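Hypothetical protein Cgl3021 (Corynebacterium glutamicum, PDB 2NSF) catalyses the mycothiol-dependent isomerisation of maleylpyruvate and binds a zinc ion. Local coordinates at residues A[44-47]-A[48-51]; A[59-62]-A[63-66]; A[127-130]-A[131-134]. All blocks are in the same frame, centred on the assembly; numbering follows the deposited sequence.

Contact 1. Residues A[44-47]-A[48-51]; sequences SRQL and SLVD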
ATOM      1  N   SER A  44      -8.902   6.091   8.328  1.00 17.39           N
ATOM      2  CA  SER A  44      -9.350   7.275   9.062  1.00 19.04           C
ATOM      3  C   SER A  44      -9.850   6.938  10.464  1.00 19.49           C
ATOM      4  O   SER A  44      -9.669   7.725  11.394  1.00 19.20           O
ATOM      5  CB  SER A  44     -10.427   8.018   8.266  1.00 19.09           C
ATOM      6  OG  SER A  44      -9.879   8.557   7.073  1.00 20.41           O
ATOM      7  N   ARG A  45     -10.480   5.779  10.626  1.00 19.85           N
ATOM      8  CA  ARG A  45     -10.944   5.380  11.954  1.00 20.10           C
ATOM      9  C   ARG A  45      -9.740   5.180  12.874  1.00 20.19           C
ATOM     10  O   ARG A  45      -9.791   5.511  14.059  1.00 19.81           O
ATOM     11  CB  ARG A  45     -11.769   4.085  11.891  1.00 19.75           C
ATOM     12  CG  ARG A  45     -13.217   4.296  11.473  1.00 22.97           C
ATOM     13  CD  ARG A  45     -14.055   3.046  11.705  1.00 24.46           C
ATOM     14  NE  ARG A  45     -13.696   1.959  10.803  1.00 24.80           N
ATOM     15  CZ  ARG A  45     -14.161   1.829   9.565  1.00 23.50           C
ATOM     16  NH1 ARG A  45     -15.012   2.722   9.078  1.00 23.77           N
ATOM     17  NH2 ARG A  45     -13.781   0.801   8.821  1.00 22.22           N
ATOM     18  N   GLN A  46      -8.654   4.641  12.331  1.00 19.18           N
ATOM     19  CA  GLN A  46      -7.452   4.418  13.126  1.00 20.47           C
ATOM     20  C   GLN A  46      -6.794   5.742  13.496  1.00 20.05           C
ATOM     21  O   GLN A  46      -6.286   5.901  14.603  1.00 21.18           O
ATOM     22  CB  GLN A  46      -6.458   3.535  12.365  1.00 21.81           C
ATOM     23  CG  GLN A  46      -7.037   2.191  11.955  1.00 22.62           C
ATOM     24  CD  GLN A  46      -7.677   1.457  13.118  1.00 23.44           C
ATOM     25  OE1 GLN A  46      -8.853   1.094  13.067  1.00 29.02           O
ATOM     26  NE2 GLN A  46      -6.906   1.230  14.170  1.00 19.87           N
ATOM     27  N   LEU A  47      -6.798   6.688  12.561  1.00 20.10           N
ATOM     28  CA  LEU A  47      -6.203   7.998  12.814  1.00 20.88           C
ATOM     29  C   LEU A  47      -7.002   8.699  13.908  1.00 21.92           C
ATOM     30  O   LEU A  47      -6.440   9.379  14.770  1.00 22.81           O
ATOM     31  CB  LEU A  47      -6.220   8.843  11.536  1.00 19.80           C
ATOM     32  CG  LEU A  47      -5.650  10.264  11.646  1.00 20.13           C
ATOM     33  CD1 LEU A  47      -4.224  10.226  12.192  1.00 19.91           C
ATOM     34  CD2 LEU A  47      -5.687  10.925  10.279  1.00 21.44           C
ATOM     35  N   SER A  48      -8.319   8.526  13.869  1.00 22.96           N
ATOM     36  CA  SER A  48      -9.196   9.138  14.861  1.00 24.70           C
ATOM     37  C   SER A  48      -8.896   8.593  16.256  1.00 25.99           C
ATOM     38  O   SER A  48      -9.028   9.307  17.253  1.00 25.61           O
ATOM     39  CB  SER A  48     -10.662   8.878  14.499  1.00 25.86           C
ATOM     40  OG  SER A  48     -11.534   9.523  15.411  1.00 30.73           O
ATOM     41  N   LEU A  49      -8.483   7.332  16.330  1.00 25.58           N
ATOM     42  CA  LEU A  49      -8.168   6.723  17.620  1.00 26.51           C
ATOM     43  C   LEU A  49      -6.869   7.254  18.208  1.00 26.84           C
ATOM     44  O   LEU A  49      -6.714   7.313  19.426  1.00 27.03           O
ATOM     45  CB  LEU A  49      -8.082   5.200  17.493  1.00 27.18           C
ATOM     46  CG  LEU A  49      -9.407   4.467  17.275  1.00 26.81           C
ATOM     47  CD1 LEU A  49      -9.131   2.984  17.097  1.00 27.43           C
ATOM     48  CD2 LEU A  49     -10.335   4.702  18.459  1.00 28.76           C
ATOM     49  N   VAL A  50      -5.931   7.634  17.347  1.00 25.54           N
ATOM     50  CA  VAL A  50      -4.658   8.164  17.818  1.00 26.39           C
ATOM     51  C   VAL A  50      -4.885   9.570  18.367  1.00 27.22           C
ATOM     52  O   VAL A  50      -5.597  10.367  17.760  1.00 26.58           O
ATOM     53  CB  VAL A  50      -3.618   8.236  16.674  1.00 25.35           C
ATOM     54  CG1 VAL A  50      -2.345   8.916  17.167  1.00 24.84           C
ATOM     55  CG2 VAL A  50      -3.304   6.836  16.167  1.00 24.24           C
ATOM     56  N   ASP A  51      -4.295   9.863  19.520  1.00 28.79           N
ATOM     57  CA  ASP A  51      -4.437  11.181  20.133  1.00 30.87           C
ATOM     58  C   ASP A  51      -3.383  12.122  19.563  1.00 29.85           C
ATOM     59  O   ASP A  51      -2.307  11.683  19.166  1.00 29.28           O
ATOM     60  CB  ASP A  51      -4.261  11.096  21.651  1.00 33.04           C
ATOM     61  CG  ASP A  51      -5.286  10.196  22.308  1.00 35.58           C
ATOM     62  OD1 ASP A  51      -6.490  10.341  22.010  1.00 36.35           O
ATOM     63  OD2 ASP A  51      -4.883   9.353  23.135  1.00 38.83           O
TER
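The C-terminal end of helix 29-49 is where Ser44, Arg45, Gln46 and Leu47 meet Ser48, Leu49 and Val50, and the bonds across it record how the helix runs out. Ser48 N donates to Ser44 O at 2.9 Å with an N-H...O angle of 153°, a regular alpha-helical bond. One residue on, Leu49 N reaches Arg45 O at 3.2 Å on a more bent path and adds a weak second bond to Gln46 O. Val50 N repeats this division, giving a bond to Gln46 O at 3.3 Å and a weak one to Leu47 O. Both bifurcated amides thus mix i to i-4 with i to i-3 geometry, and Val50, with a psi of 136°, is the first residue to leave helical angles.

Side chains follow the same last turn. Leu49 carries its CG beside its own backbone N (chi1 -71°), which lays CG against Arg45 O at 3.4 Å; its side chain runs alongside that of Gln46, pointing the same way. In Val50 the branch CG2 rests on Gln46 O at 3.5 Å, while CB lies 3.6 Å from Leu47 O. Leu47 is directed elsewhere, onto Ile70 of helix 66-89, and Ser44 OG is hydrogen-bonded to His121 and to Thr40 O.

The carbonyls at this end have further donors. Leu47 O, which within the two segments receives only the weak bond from Val50 N, accepts another from Arg118 NH1, and Val50 O accepts from Arg118 NH2. A cationic group set against the C-terminal carbonyls would be expected to offset the negative end of the helix dipole.

Contact 2. Residues A[59-62]-A[63-66]; sequences SLLE and GWTR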
ATOM      1  N   SER A  59       5.924   5.349  14.887  1.00 37.28           N
ATOM      2  CA  SER A  59       4.839   4.630  14.254  1.00 35.63           C
ATOM      3  C   SER A  59       5.400   3.217  14.247  1.00 34.88           C
ATOM      4  O   SER A  59       6.473   2.982  14.807  1.00 32.71           O
ATOM      5  CB  SER A  59       4.616   5.107  12.818  1.00 34.49           C
ATOM      6  OG  SER A  59       5.697   4.726  11.983  1.00 32.50           O
ATOM      7  N   LEU A  60       4.707   2.272  13.627  1.00 34.96           N
ATOM      8  CA  LEU A  60       5.232   0.917  13.584  1.00 35.82           C
ATOM      9  C   LEU A  60       6.296   0.800  12.496  1.00 36.30           C
ATOM     10  O   LEU A  60       6.923  -0.249  12.334  1.00 35.33           O
ATOM     11  CB  LEU A  60       4.095  -0.081  13.365  1.00 36.04           C
ATOM     12  CG  LEU A  60       3.224  -0.245  14.616  1.00 36.49           C
ATOM     13  CD1 LEU A  60       2.009  -1.100  14.307  1.00 38.55           C
ATOM     14  CD2 LEU A  60       4.056  -0.874  15.731  1.00 39.10           C
ATOM     15  N   LEU A  61       6.508   1.888  11.758  1.00 36.66           N
ATOM     16  CA  LEU A  61       7.513   1.917  10.699  1.00 36.85           C
ATOM     17  C   LEU A  61       8.771   2.595  11.225  1.00 38.96           C
ATOM     18  O   LEU A  61       8.749   3.765  11.606  1.00 37.92           O
ATOM     19  CB  LEU A  61       6.992   2.675   9.476  1.00 36.44           C
ATOM     20  CG  LEU A  61       5.845   2.013   8.706  1.00 35.44           C
ATOM     21  CD1 LEU A  61       5.421   2.899   7.543  1.00 33.12           C
ATOM     22  CD2 LEU A  61       6.297   0.653   8.201  1.00 35.93           C
ATOM     23  N   GLU A  62       9.869   1.845  11.237  1.00 40.45           N
ATOM     24  CA  GLU A  62      11.147   2.341  11.733  1.00 42.38           C
ATOM     25  C   GLU A  62      11.581   3.649  11.075  1.00 41.91           C
ATOM     26  O   GLU A  62      11.563   3.777   9.850  1.00 43.19           O
ATOM     27  CB  GLU A  62      12.218   1.270  11.524  1.00 45.28           C
ATOM     28  CG  GLU A  62      13.474   1.477  12.348  1.00 50.99           C
ATOM     29  CD  GLU A  62      14.493   0.378  12.126  1.00 53.95           C
ATOM     30  OE1 GLU A  62      14.960   0.229  10.976  1.00 56.04           O
ATOM     31  OE2 GLU A  62      14.824  -0.337  13.096  1.00 55.80           O
ATOM     32  N   GLY A  63      11.967   4.619  11.897  1.00 40.83           N
ATOM     33  CA  GLY A  63      12.414   5.901  11.380  1.00 38.79           C
ATOM     34  C   GLY A  63      11.311   6.915  11.135  1.00 37.42           C
ATOM     35  O   GLY A  63      11.584   8.071  10.816  1.00 38.25           O
ATOM     36  N   TRP A  64      10.061   6.486  11.287  1.00 34.95           N
ATOM     37  CA  TRP A  64       8.923   7.370  11.067  1.00 31.70           C
ATOM     38  C   TRP A  64       8.033   7.508  12.288  1.00 30.22           C
ATOM     39  O   TRP A  64       7.573   6.518  12.849  1.00 30.40           O
ATOM     40  CB  TRP A  64       8.065   6.859   9.908  1.00 31.05           C
ATOM     41  CG  TRP A  64       8.424   7.409   8.562  1.00 28.41           C
ATOM     42  CD1 TRP A  64       9.562   8.087   8.225  1.00 28.48           C
ATOM     43  CD2 TRP A  64       7.651   7.293   7.360  1.00 27.75           C
ATOM     44  NE1 TRP A  64       9.544   8.400   6.886  1.00 27.23           N
ATOM     45  CE2 TRP A  64       8.388   7.927   6.333  1.00 28.23           C
ATOM     46  CE3 TRP A  64       6.412   6.720   7.054  1.00 27.17           C
ATOM     47  CZ2 TRP A  64       7.920   7.997   5.016  1.00 27.51           C
ATOM     48  CZ3 TRP A  64       5.949   6.790   5.745  1.00 26.52           C
ATOM     49  CH2 TRP A  64       6.704   7.425   4.742  1.00 27.89           C
ATOM     50  N   THR A  65       7.795   8.745  12.701  1.00 28.38           N
ATOM     51  CA  THR A  65       6.902   8.980  13.819  1.00 26.67           C
ATOM     52  C   THR A  65       5.536   8.885  13.161  1.00 25.69           C
ATOM     53  O   THR A  65       5.448   8.777  11.937  1.00 24.43           O
ATOM     54  CB  THR A  65       7.100  10.387  14.415  1.00 27.42           C
ATOM     55  OG1 THR A  65       6.808  11.377  13.418  1.00 24.08           O
ATOM     56  CG2 THR A  65       8.536  10.561  14.888  1.00 27.40           C
ATOM     57  N   ARG A  66       4.467   8.912  13.945  1.00 22.96           N
ATOM     58  CA  ARG A  66       3.148   8.842  13.341  1.00 22.63           C
ATOM     59  C   ARG A  66       2.945  10.028  12.401  1.00 22.12           C
ATOM     60  O   ARG A  66       2.329   9.894  11.347  1.00 19.52           O
ATOM     61  CB  ARG A  66       2.063   8.828  14.416  1.00 24.52           C
ATOM     62  CG  ARG A  66       1.971   7.528  15.205  1.00 25.63           C
ATOM     63  CD  ARG A  66       0.663   7.514  15.984  1.00 29.23           C
ATOM     64  NE  ARG A  66       0.385   6.239  16.636  1.00 33.91           N
ATOM     65  CZ  ARG A  66       0.981   5.814  17.745  1.00 36.88           C
ATOM     66  NH1 ARG A  66       1.902   6.561  18.340  1.00 37.24           N
ATOM     67  NH2 ARG A  66       0.639   4.646  18.269  1.00 38.66           N
TER
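Ser59 and Trp64 close a six-residue part of the loop that leads into helix 66-89 through one shared acceptor, Trp64 O. Ser59 N approaches it in the carbonyl plane at 2.9 Å, with an N-H...O angle of 160°. The hydroxyl OG of Ser59 donates to Trp64 O as well, at 2.7 Å, but from above that plane. A chi1 of 69° sets OG between the backbone N and the carbonyl carbon of Ser59, from where it can also accept from Leu61 N at 3.0 Å, making an ST turn. One hydroxyl therefore serves as donor and acceptor at once.

Nested within this closure is a type II beta turn from Leu61 to Trp64, joined by Trp64 N to Leu61 O at 3.0 Å. Gly63 occupies its third position with a positive phi, where a CB would clash with Glu62 O.

Leu61 and Trp64 point the same way from the two ends of the turn. Leu61 CG lies beside its own backbone N (chi1 -68°), and the branch CD1 meets Trp64 CE3 obliquely at 4.0 Å. Arg66, extended from CG to NE, passes with CG 4.2 Å from Ser59 CA; its NE bonds to Leu172 O and its NH1 is in a salt bridge with Glu57.

Filling both hydroxyl roles would restrict the rotation of the Ser59 hydroxyl. The doubly gripped Trp64 carbonyl is consistent with the frame holding Leu61 and Trp64 beside His168 and His72, as second-shell neighbours of the zinc site.

Contact 3. Residues A[127-130]-A[131-134]; sequences RLDV and AWRE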
ATOM      1  N   ARG A 127     -10.220  15.378  -2.074  1.00 22.05           N
ATOM      2  CA  ARG A 127      -9.831  15.804  -3.412  1.00 22.46           C
ATOM      3  C   ARG A 127      -9.540  14.642  -4.356  1.00 22.22           C
ATOM      4  O   ARG A 127      -9.839  14.722  -5.549  1.00 22.36           O
ATOM      5  CB  ARG A 127      -8.626  16.742  -3.328  1.00 24.30           C
ATOM      6  CG  ARG A 127      -8.948  18.055  -2.621  1.00 27.63           C
ATOM      7  CD  ARG A 127      -9.815  18.952  -3.500  1.00 30.85           C
ATOM      8  NE  ARG A 127      -9.048  19.486  -4.623  1.00 33.36           N
ATOM      9  CZ  ARG A 127      -9.574  20.137  -5.655  1.00 35.09           C
ATOM     10  NH1 ARG A 127     -10.885  20.339  -5.718  1.00 33.22           N
ATOM     11  NH2 ARG A 127      -8.787  20.590  -6.624  1.00 33.62           N
ATOM     12  N   LEU A 128      -8.966  13.564  -3.830  1.00 20.44           N
ATOM     13  CA  LEU A 128      -8.680  12.395  -4.657  1.00 20.49           C
ATOM     14  C   LEU A 128      -9.999  11.732  -5.053  1.00 21.30           C
ATOM     15  O   LEU A 128     -10.166  11.281  -6.186  1.00 21.02           O
ATOM     16  CB  LEU A 128      -7.787  11.399  -3.901  1.00 19.37           C
ATOM     17  CG  LEU A 128      -7.553  10.027  -4.551  1.00 16.10           C
ATOM     18  CD1 LEU A 128      -7.045  10.189  -5.983  1.00 17.22           C
ATOM     19  CD2 LEU A 128      -6.556   9.231  -3.706  1.00 14.93           C
ATOM     20  N   ASP A 129     -10.946  11.688  -4.125  1.00 22.25           N
ATOM     21  CA  ASP A 129     -12.230  11.073  -4.430  1.00 23.51           C
ATOM     22  C   ASP A 129     -12.939  11.854  -5.540  1.00 23.20           C
ATOM     23  O   ASP A 129     -13.515  11.260  -6.455  1.00 21.84           O
ATOM     24  CB  ASP A 129     -13.115  11.012  -3.188  1.00 24.46           C
ATOM     25  CG  ASP A 129     -14.232   9.998  -3.332  1.00 27.49           C
ATOM     26  OD1 ASP A 129     -13.928   8.789  -3.409  1.00 28.49           O
ATOM     27  OD2 ASP A 129     -15.410  10.407  -3.380  1.00 28.49           O
ATOM     28  N   VAL A 130     -12.891  13.183  -5.464  1.00 23.52           N
ATOM     29  CA  VAL A 130     -13.517  14.015  -6.485  1.00 25.04           C
ATOM     30  C   VAL A 130     -12.849  13.724  -7.822  1.00 24.60           C
ATOM     31  O   VAL A 130     -13.523  13.581  -8.839  1.00 24.58           O
ATOM     32  CB  VAL A 130     -13.369  15.527  -6.174  1.00 26.48           C
ATOM     33  CG1 VAL A 130     -13.804  16.362  -7.380  1.00 28.83           C
ATOM     34  CG2 VAL A 130     -14.214  15.892  -4.965  1.00 27.56           C
ATOM     35  N   ALA A 131     -11.520  13.632  -7.810  1.00 24.68           N
ATOM     36  CA  ALA A 131     -10.768  13.356  -9.031  1.00 24.65           C
ATOM     37  C   ALA A 131     -11.274  12.070  -9.669  1.00 24.47           C
ATOM     38  O   ALA A 131     -11.483  12.007 -10.880  1.00 25.18           O
ATOM     39  CB  ALA A 131      -9.277  13.242  -8.723  1.00 23.70           C
ATOM     40  N   TRP A 132     -11.473  11.041  -8.849  1.00 24.27           N
ATOM     41  CA  TRP A 132     -11.969   9.766  -9.356  1.00 25.14           C
ATOM     42  C   TRP A 132     -13.401   9.873  -9.869  1.00 26.54           C
ATOM     43  O   TRP A 132     -13.721   9.355 -10.939  1.00 26.60           O
ATOM     44  CB  TRP A 132     -11.906   8.685  -8.271  1.00 23.20           C
ATOM     45  CG  TRP A 132     -10.527   8.175  -7.989  1.00 22.43           C
ATOM     46  CD1 TRP A 132      -9.488   8.084  -8.874  1.00 21.83           C
ATOM     47  CD2 TRP A 132     -10.059   7.601  -6.764  1.00 21.32           C
ATOM     48  NE1 TRP A 132      -8.405   7.488  -8.274  1.00 21.01           N
ATOM     49  CE2 TRP A 132      -8.728   7.179  -6.977  1.00 20.35           C
ATOM     50  CE3 TRP A 132     -10.637   7.399  -5.500  1.00 21.13           C
ATOM     51  CZ2 TRP A 132      -7.963   6.563  -5.979  1.00 19.57           C
ATOM     52  CZ3 TRP A 132      -9.876   6.786  -4.503  1.00 20.22           C
ATOM     53  CH2 TRP A 132      -8.553   6.376  -4.751  1.00 18.22           C
ATOM     54  N   ARG A 133     -14.260  10.541  -9.107  1.00 28.83           N
ATOM     55  CA  ARG A 133     -15.659  10.690  -9.498  1.00 32.20           C
ATOM     56  C   ARG A 133     -15.843  11.430 -10.820  1.00 32.89           C
ATOM     57  O   ARG A 133     -16.769  11.136 -11.577  1.00 32.46           O
ATOM     58  CB  ARG A 133     -16.456  11.420  -8.410  1.00 35.41           C
ATOM     59  CG  ARG A 133     -16.591  10.668  -7.098  1.00 40.17           C
ATOM     60  CD  ARG A 133     -17.857  11.090  -6.359  1.00 46.66           C
ATOM     61  NE  ARG A 133     -18.025  12.540  -6.325  1.00 52.08           N
ATOM     62  CZ  ARG A 133     -19.050  13.165  -5.753  1.00 55.49           C
ATOM     63  NH1 ARG A 133     -20.011  12.465  -5.159  1.00 57.87           N
ATOM     64  NH2 ARG A 133     -19.119  14.488  -5.776  1.00 57.15           N
ATOM     65  N   GLU A 134     -14.961  12.383 -11.104  1.00 32.53           N
ATOM     66  CA  GLU A 134     -15.074  13.161 -12.334  1.00 34.09           C
ATOM     67  C   GLU A 134     -14.251  12.627 -13.501  1.00 33.19           C
ATOM     68  O   GLU A 134     -14.186  13.257 -14.558  1.00 34.16           O
ATOM     69  CB  GLU A 134     -14.704  14.621 -12.059  1.00 35.75           C
ATOM     70  CG  GLU A 134     -15.455  15.217 -10.873  1.00 38.77           C
ATOM     71  CD  GLU A 134     -15.251  16.714 -10.735  1.00 40.29           C
ATOM     72  OE1 GLU A 134     -14.151  17.202 -11.059  1.00 41.35           O
ATOM     73  OE2 GLU A 134     -16.190  17.404 -10.284  1.00 41.90           O
TER
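Leu128 lies over one face of the indole of Trp132, which follows one turn later on helix 114-133. The evidence for a CH-pi contact is that Leu128 CG stands 3.7 Å from the centroid of the six-membered ring and 9° off its normal. The branches spread over the same ring, CD1 to Trp132 CE2 and CD2 to Trp132 CH2, each at 3.6 Å. With CG across from the backbone N (chi1 172°), Leu128 holds it over the ring, CD1 and CD2 diverging above the rim.

Among polar groups, Asp129 OD1 sits at the ring edge, 4.1 Å from Trp132 CE3, with the carboxylate nearly upright to the indole. That oxygen is in a salt bridge with Arg37. Asp129 OD2 and Arg133 NE, 4.5 Å apart, interact by charge alone, since the oxygen lies well out of the guanidinium plane.

Backbone bonds are regular i to i-4 pairs, including Arg133 N to Asp129 O at 2.8 Å, and the last joins Glu134 N to Val130 O. Alongside it, Val130 CG1 packs on Glu134 CD at 3.7 Å.

The i, i+4 spacing turns Leu128 and Trp132 toward helices 29-49, 66-89 and 156-171, as expected of an amphipathic bundle helix.

From the N terminus, contact 1 comes first, at the end of helix 29-49; contact 2 follows in the loop leading to helix 66-89, and contact 3 ends helix 114-133. They are in series, none nesting in or crossing another. Contact 2 alone closes a loop; the others close final helical turns. Contacts 1 and 2 touch through Val50 CG1 and Arg66 CD, 3.5 Å apart, bringing one helix end against the start of the next. Contact 3 is separate, its nearest atoms about 11 Å from contact 1 and about 16 Å from contact 2. Helix 114-133 nevertheless meets helix 29-49 twice, near its start beside contact 1 and near its end in contact 3.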